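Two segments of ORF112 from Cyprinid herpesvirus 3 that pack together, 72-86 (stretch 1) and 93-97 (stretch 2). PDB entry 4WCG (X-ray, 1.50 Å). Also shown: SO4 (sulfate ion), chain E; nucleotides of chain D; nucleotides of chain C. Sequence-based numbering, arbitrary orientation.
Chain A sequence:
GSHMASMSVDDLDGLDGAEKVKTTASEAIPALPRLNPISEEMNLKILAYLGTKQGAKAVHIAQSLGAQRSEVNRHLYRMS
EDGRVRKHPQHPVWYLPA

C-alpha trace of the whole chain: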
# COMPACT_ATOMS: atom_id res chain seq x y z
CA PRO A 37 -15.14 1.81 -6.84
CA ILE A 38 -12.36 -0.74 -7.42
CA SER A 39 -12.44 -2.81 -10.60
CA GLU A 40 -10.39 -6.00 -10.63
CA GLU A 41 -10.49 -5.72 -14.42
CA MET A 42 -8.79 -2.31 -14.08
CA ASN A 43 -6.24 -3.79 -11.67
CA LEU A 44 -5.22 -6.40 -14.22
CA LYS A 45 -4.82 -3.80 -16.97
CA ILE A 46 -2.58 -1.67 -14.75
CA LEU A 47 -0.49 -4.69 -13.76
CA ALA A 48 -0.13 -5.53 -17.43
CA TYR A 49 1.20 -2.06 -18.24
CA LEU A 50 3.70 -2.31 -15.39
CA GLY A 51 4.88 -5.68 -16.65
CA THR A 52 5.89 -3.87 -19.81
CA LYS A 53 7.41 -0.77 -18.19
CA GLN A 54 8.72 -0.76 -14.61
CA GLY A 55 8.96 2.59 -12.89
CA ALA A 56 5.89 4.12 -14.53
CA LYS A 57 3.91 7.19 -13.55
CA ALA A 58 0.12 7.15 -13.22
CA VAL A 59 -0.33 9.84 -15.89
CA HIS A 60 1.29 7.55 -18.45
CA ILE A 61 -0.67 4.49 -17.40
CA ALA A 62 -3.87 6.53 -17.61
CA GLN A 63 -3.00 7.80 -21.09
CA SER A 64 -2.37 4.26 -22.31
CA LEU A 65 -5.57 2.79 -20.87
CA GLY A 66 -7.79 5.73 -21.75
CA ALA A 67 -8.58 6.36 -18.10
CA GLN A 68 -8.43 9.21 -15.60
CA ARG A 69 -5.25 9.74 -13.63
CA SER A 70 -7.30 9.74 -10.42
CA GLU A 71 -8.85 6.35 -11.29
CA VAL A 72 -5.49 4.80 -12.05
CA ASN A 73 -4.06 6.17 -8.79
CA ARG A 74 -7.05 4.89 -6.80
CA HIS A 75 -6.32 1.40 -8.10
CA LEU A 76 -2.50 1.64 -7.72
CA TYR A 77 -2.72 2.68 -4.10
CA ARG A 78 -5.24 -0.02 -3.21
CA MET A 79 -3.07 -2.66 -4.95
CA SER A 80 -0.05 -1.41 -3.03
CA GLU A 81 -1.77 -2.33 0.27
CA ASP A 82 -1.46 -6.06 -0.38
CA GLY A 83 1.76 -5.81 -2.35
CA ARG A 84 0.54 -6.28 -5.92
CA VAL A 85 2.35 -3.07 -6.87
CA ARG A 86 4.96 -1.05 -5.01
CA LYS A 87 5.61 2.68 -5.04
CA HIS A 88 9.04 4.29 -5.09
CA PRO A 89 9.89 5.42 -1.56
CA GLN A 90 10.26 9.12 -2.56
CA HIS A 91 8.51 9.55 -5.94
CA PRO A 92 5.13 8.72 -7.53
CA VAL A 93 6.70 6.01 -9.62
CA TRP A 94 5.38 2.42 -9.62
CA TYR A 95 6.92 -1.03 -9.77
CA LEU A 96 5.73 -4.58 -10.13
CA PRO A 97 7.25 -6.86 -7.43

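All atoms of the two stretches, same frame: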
# COMPACT_ATOMS: atom_id res chain seq x y z
N VAL A 72 -6.69 5.63 -12.07
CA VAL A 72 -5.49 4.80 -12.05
C VAL A 72 -4.81 4.86 -10.67
O VAL A 72 -4.43 3.82 -10.11
CB VAL A 72 -4.53 5.22 -13.18
CG1 VAL A 72 -3.16 4.55 -13.00
CG2 VAL A 72 -5.12 4.83 -14.52
N ASN A 73 -4.69 6.05 -10.10
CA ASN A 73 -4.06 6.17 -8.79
C ASN A 73 -4.89 5.48 -7.72
O ASN A 73 -4.33 4.87 -6.80
CB ASN A 73 -3.80 7.64 -8.43
CG ASN A 73 -2.42 8.10 -8.85
OD1 ASN A 73 -1.49 7.29 -8.87
ND2 ASN A 73 -2.27 9.38 -9.16
N ARG A 74 -6.22 5.56 -7.80
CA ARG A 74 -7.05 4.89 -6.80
C ARG A 74 -6.72 3.39 -6.80
O ARG A 74 -6.58 2.76 -5.73
CB ARG A 74 -8.53 5.13 -7.07
CG ARG A 74 -9.44 4.62 -5.94
CD ARG A 74 -10.87 5.08 -6.10
NE ARG A 74 -11.51 4.46 -7.25
CZ ARG A 74 -11.79 5.10 -8.38
NH1 ARG A 74 -11.46 6.38 -8.51
NH2 ARG A 74 -12.39 4.47 -9.38
N HIS A 75 -6.59 2.83 -8.00
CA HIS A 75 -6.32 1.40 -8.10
C HIS A 75 -4.88 1.06 -7.70
O HIS A 75 -4.65 0.06 -7.02
CB HIS A 75 -6.64 0.89 -9.51
CG HIS A 75 -8.11 0.81 -9.79
ND1 HIS A 75 -8.90 1.93 -9.99
CD2 HIS A 75 -8.94 -0.25 -9.89
CE1 HIS A 75 -10.14 1.55 -10.21
NE2 HIS A 75 -10.19 0.23 -10.16
N LEU A 76 -3.90 1.88 -8.11
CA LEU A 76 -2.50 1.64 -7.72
C LEU A 76 -2.35 1.61 -6.21
O LEU A 76 -1.73 0.71 -5.64
CB LEU A 76 -1.57 2.72 -8.30
CG LEU A 76 -1.27 2.61 -9.80
CD1 LEU A 76 -0.66 3.93 -10.30
CD2 LEU A 76 -0.30 1.45 -10.04
N TYR A 77 -2.90 2.63 -5.54
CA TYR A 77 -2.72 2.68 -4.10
C TYR A 77 -3.43 1.53 -3.40
O TYR A 77 -2.90 0.98 -2.44
CB TYR A 77 -3.20 4.03 -3.56
CG TYR A 77 -2.16 5.13 -3.72
CD1 TYR A 77 -2.07 5.88 -4.89
CD2 TYR A 77 -1.25 5.38 -2.71
CE1 TYR A 77 -1.12 6.87 -5.03
CE2 TYR A 77 -0.29 6.36 -2.83
CZ TYR A 77 -0.22 7.11 -4.00
OH TYR A 77 0.74 8.08 -4.10
N ARG A 78 -4.61 1.13 -3.86
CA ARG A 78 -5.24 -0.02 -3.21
C ARG A 78 -4.45 -1.31 -3.47
O ARG A 78 -4.33 -2.14 -2.56
CB ARG A 78 -6.68 -0.15 -3.66
CG ARG A 78 -7.57 0.98 -3.11
CD ARG A 78 -7.50 1.14 -1.57
NE ARG A 78 -8.49 2.10 -1.08
CZ ARG A 78 -8.68 2.44 0.20
NH1 ARG A 78 -7.93 1.92 1.17
NH2 ARG A 78 -9.63 3.32 0.51
N MET A 79 -3.91 -1.48 -4.68
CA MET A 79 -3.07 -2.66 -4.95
C MET A 79 -1.79 -2.66 -4.13
O MET A 79 -1.25 -3.73 -3.80
CB MET A 79 -2.72 -2.77 -6.44
CG MET A 79 -3.84 -3.43 -7.23
SD MET A 79 -3.35 -3.92 -8.89
CE MET A 79 -3.13 -2.31 -9.66
N SER A 80 -1.29 -1.48 -3.78
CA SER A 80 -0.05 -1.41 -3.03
C SER A 80 -0.27 -1.93 -1.60
O SER A 80 0.67 -2.39 -0.96
CB SER A 80 0.50 0.02 -3.00
OG SER A 80 -0.21 0.85 -2.10
N GLU A 81 -1.50 -1.87 -1.09
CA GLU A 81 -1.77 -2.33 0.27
C GLU A 81 -1.41 -3.79 0.46
O GLU A 81 -0.83 -4.15 1.48
CB GLU A 81 -3.25 -2.12 0.64
CG GLU A 81 -3.63 -0.67 0.66
CD GLU A 81 -5.12 -0.43 0.75
OE1 GLU A 81 -5.89 -1.40 0.94
OE2 GLU A 81 -5.51 0.75 0.64
N ASP A 82 -1.75 -4.64 -0.52
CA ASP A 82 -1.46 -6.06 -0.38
C ASP A 82 -0.28 -6.49 -1.23
O ASP A 82 -0.06 -7.68 -1.43
CB ASP A 82 -2.69 -6.92 -0.71
CG ASP A 82 -3.30 -6.60 -2.06
OD1 ASP A 82 -3.30 -5.43 -2.47
OD2 ASP A 82 -3.83 -7.54 -2.70
N GLY A 83 0.49 -5.52 -1.71
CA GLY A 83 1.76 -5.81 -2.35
C GLY A 83 1.73 -6.23 -3.81
O GLY A 83 2.70 -6.79 -4.32
N ARG A 84 0.62 -5.95 -4.49
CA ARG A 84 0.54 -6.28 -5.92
C ARG A 84 1.33 -5.30 -6.78
O ARG A 84 1.77 -5.64 -7.89
CB ARG A 84 -0.92 -6.32 -6.36
CG ARG A 84 -1.67 -7.50 -5.78
CD ARG A 84 -3.14 -7.43 -6.13
NE ARG A 84 -3.40 -7.95 -7.46
CZ ARG A 84 -4.60 -7.93 -8.04
NH1 ARG A 84 -5.63 -7.37 -7.41
NH2 ARG A 84 -4.78 -8.44 -9.25
N VAL A 85 1.44 -4.06 -6.31
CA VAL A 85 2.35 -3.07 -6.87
C VAL A 85 3.11 -2.43 -5.71
O VAL A 85 2.72 -2.57 -4.54
CB VAL A 85 1.61 -1.95 -7.68
CG1 VAL A 85 0.82 -2.56 -8.83
CG2 VAL A 85 0.68 -1.14 -6.79
N ARG A 86 4.17 -1.70 -6.03
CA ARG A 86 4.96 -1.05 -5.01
C ARG A 86 5.38 0.32 -5.51
O ARG A 86 5.87 0.45 -6.64
CB ARG A 86 6.17 -1.90 -4.66
CG ARG A 86 6.93 -1.41 -3.44
CD ARG A 86 8.23 -2.15 -3.29
NE ARG A 86 8.01 -3.58 -3.15
CZ ARG A 86 8.91 -4.51 -3.46
NH1 ARG A 86 10.09 -4.15 -3.94
NH2 ARG A 86 8.62 -5.79 -3.30
N VAL A 93 6.27 6.91 -8.56
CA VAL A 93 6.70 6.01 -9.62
C VAL A 93 6.42 4.58 -9.14
O VAL A 93 6.60 4.28 -7.96
CB VAL A 93 8.18 6.26 -9.95
CG1 VAL A 93 8.84 5.06 -10.58
CG2 VAL A 93 8.31 7.52 -10.82
N TRP A 94 5.96 3.70 -10.04
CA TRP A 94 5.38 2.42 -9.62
C TRP A 94 6.09 1.21 -10.23
O TRP A 94 6.45 1.20 -11.42
CB TRP A 94 3.89 2.37 -9.97
CG TRP A 94 3.14 3.44 -9.23
CD1 TRP A 94 2.94 4.75 -9.61
CD2 TRP A 94 2.54 3.31 -7.93
NE1 TRP A 94 2.25 5.41 -8.64
CE2 TRP A 94 1.98 4.56 -7.60
CE3 TRP A 94 2.41 2.25 -7.03
CZ2 TRP A 94 1.30 4.77 -6.40
CZ3 TRP A 94 1.75 2.46 -5.85
CH2 TRP A 94 1.19 3.72 -5.54
N TYR A 95 6.25 0.20 -9.39
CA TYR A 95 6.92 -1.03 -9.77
C TYR A 95 6.04 -2.25 -9.55
O TYR A 95 5.13 -2.26 -8.73
CB TYR A 95 8.22 -1.19 -8.97
CG TYR A 95 9.14 -0.02 -9.10
CD1 TYR A 95 10.03 0.07 -10.17
CD2 TYR A 95 9.14 0.98 -8.15
CE1 TYR A 95 10.87 1.17 -10.29
CE2 TYR A 95 9.98 2.07 -8.25
CZ TYR A 95 10.84 2.15 -9.32
OH TYR A 95 11.69 3.24 -9.41
N LEU A 96 6.39 -3.30 -10.27
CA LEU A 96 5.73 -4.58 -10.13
C LEU A 96 6.68 -5.55 -9.43
O LEU A 96 7.66 -5.96 -10.04
CB LEU A 96 5.35 -5.09 -11.52
CG LEU A 96 4.50 -6.34 -11.72
CD1 LEU A 96 3.09 -6.11 -11.25
CD2 LEU A 96 4.54 -6.74 -13.19
N PRO A 97 6.39 -5.91 -8.17
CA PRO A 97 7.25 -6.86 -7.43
C PRO A 97 7.32 -8.23 -8.10
O PRO A 97 6.31 -8.61 -8.69
CB PRO A 97 6.56 -6.98 -6.06
CG PRO A 97 5.72 -5.75 -5.94
CD PRO A 97 5.28 -5.42 -7.33
S SO4 E . 5.75 -5.85 -1.06
O1 SO4 E . 5.96 -6.94 -2.01
O2 SO4 E . 6.85 -5.83 -0.09
O3 SO4 E . 5.73 -4.56 -1.77
O4 SO4 E . 4.49 -6.08 -0.35
P DG D 5 -4.84 12.08 -8.19
OP1 DG D 5 -3.72 11.87 -9.08
OP2 DG D 5 -6.00 12.78 -8.70
O5' DG D 5 -5.26 10.66 -7.64
C5' DG D 5 -6.29 10.56 -6.70
C4' DG D 5 -6.40 9.14 -6.20
O4' DG D 5 -5.18 8.75 -5.54
C3' DG D 5 -7.51 8.95 -5.17
O3' DG D 5 -8.62 8.43 -5.87
C2' DG D 5 -6.93 7.94 -4.19
C1' DG D 5 -5.43 8.02 -4.36
N9 DG D 5 -4.66 8.64 -3.29
C8 DG D 5 -3.54 8.12 -2.71
N7 DG D 5 -3.01 8.91 -1.82
C5 DG D 5 -3.84 10.02 -1.82
C6 DG D 5 -3.77 11.20 -1.05
O6 DG D 5 -2.96 11.51 -0.20
N1 DG D 5 -4.80 12.08 -1.38
C2 DG D 5 -5.77 11.84 -2.32
N2 DG D 5 -6.67 12.80 -2.48
N3 DG D 5 -5.84 10.73 -3.03
C4 DG D 5 -4.86 9.87 -2.73
P DC D 4 0.55 10.96 -6.07
OP1 DC D 4 0.53 9.51 -6.31
OP2 DC D 4 0.61 11.87 -7.22
O5' DC D 4 -0.71 11.36 -5.16
C5' DC D 4 -1.90 10.63 -5.24
C4' DC D 4 -3.09 11.58 -5.29
O4' DC D 4 -3.19 12.29 -4.02
C3' DC D 4 -3.02 12.66 -6.37
O3' DC D 4 -4.32 12.88 -6.92
C2' DC D 4 -2.56 13.89 -5.59
C1' DC D 4 -3.31 13.68 -4.28
N1 DC D 4 -2.72 14.42 -3.14
C2 DC D 4 -3.24 15.65 -2.78
O2 DC D 4 -4.19 16.11 -3.43
N3 DC D 4 -2.68 16.33 -1.74
C4 DC D 4 -1.65 15.79 -1.08
N4 DC D 4 -1.13 16.48 -0.06
C5 DC D 4 -1.11 14.53 -1.44
C6 DC D 4 -1.67 13.88 -2.46
P DG C 5 -9.60 4.34 11.09
OP1 DG C 5 -9.44 3.07 11.70
OP2 DG C 5 -9.95 5.47 11.90
O5' DG C 5 -8.26 4.70 10.32
C5' DG C 5 -8.16 5.91 9.64
C4' DG C 5 -6.86 5.99 8.87
O4' DG C 5 -6.77 4.89 7.96
C3' DG C 5 -6.75 7.26 8.04
O3' DG C 5 -6.02 8.21 8.79
C2' DG C 5 -6.01 6.81 6.80
C1' DG C 5 -6.25 5.31 6.72
N9 DG C 5 -7.15 4.85 5.68
C8 DG C 5 -6.89 3.83 4.80
N7 DG C 5 -7.88 3.58 4.00
C5 DG C 5 -8.86 4.48 4.37
C6 DG C 5 -10.17 4.67 3.86
O6 DG C 5 -10.74 4.07 2.96
N1 DG C 5 -10.83 5.69 4.54
C2 DG C 5 -10.31 6.41 5.57
N2 DG C 5 -11.11 7.34 6.10
N3 DG C 5 -9.10 6.23 6.07
C4 DG C 5 -8.43 5.27 5.41
O HOH W 1 1.00 8.03 -8.51

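Two residues carry all the direct hydrogen bonding between these stretches. Arg86 and Tyr95 form an antiparallel hydrogen-bonded pair: Arg86 N donates to Tyr95 O at 2.9 Å and Tyr95 N to Arg86 O at 2.8 Å, so the amide and carbonyl of each residue are satisfied by the other. Tyr95 O also receives a CA-H...O contact from Val85 CA at 3.4 Å.

Beyond this bridge the packing centres on Trp94, the residue most covered by the contact. Leu76 CD1 sits over its five-membered ring, 3.7 Å from the centroid and 10° off the normal, while the edge of its six-membered ring meets the face of Tyr77 at 79°. The opposite face of Tyr77 lies against DG5 of chain D.

The indole still needs an acceptor. Asn73 OD1 is 4.2 Å from Trp94 NE1, too far for a direct bond, and a water fills the gap: it accepts from Trp94 NE1 at 2.9 Å and donates to Asn73 OD1 at 2.6 Å and to DC4 OP1 of chain D at 2.7 Å. Tyr77 OH donates to that same OP1 at 2.6 Å, and Asn73 ND2 to DG5 OP1 of chain D at 2.9 Å. Tyr77 OH and Asn73 ND2 thus bond phosphate oxygens directly, while Trp94 NE1 and Asn73 OD1 are linked to one through the water. Ser80 OG is satisfied within its own stretch, donating to Tyr77 O at 2.7 Å.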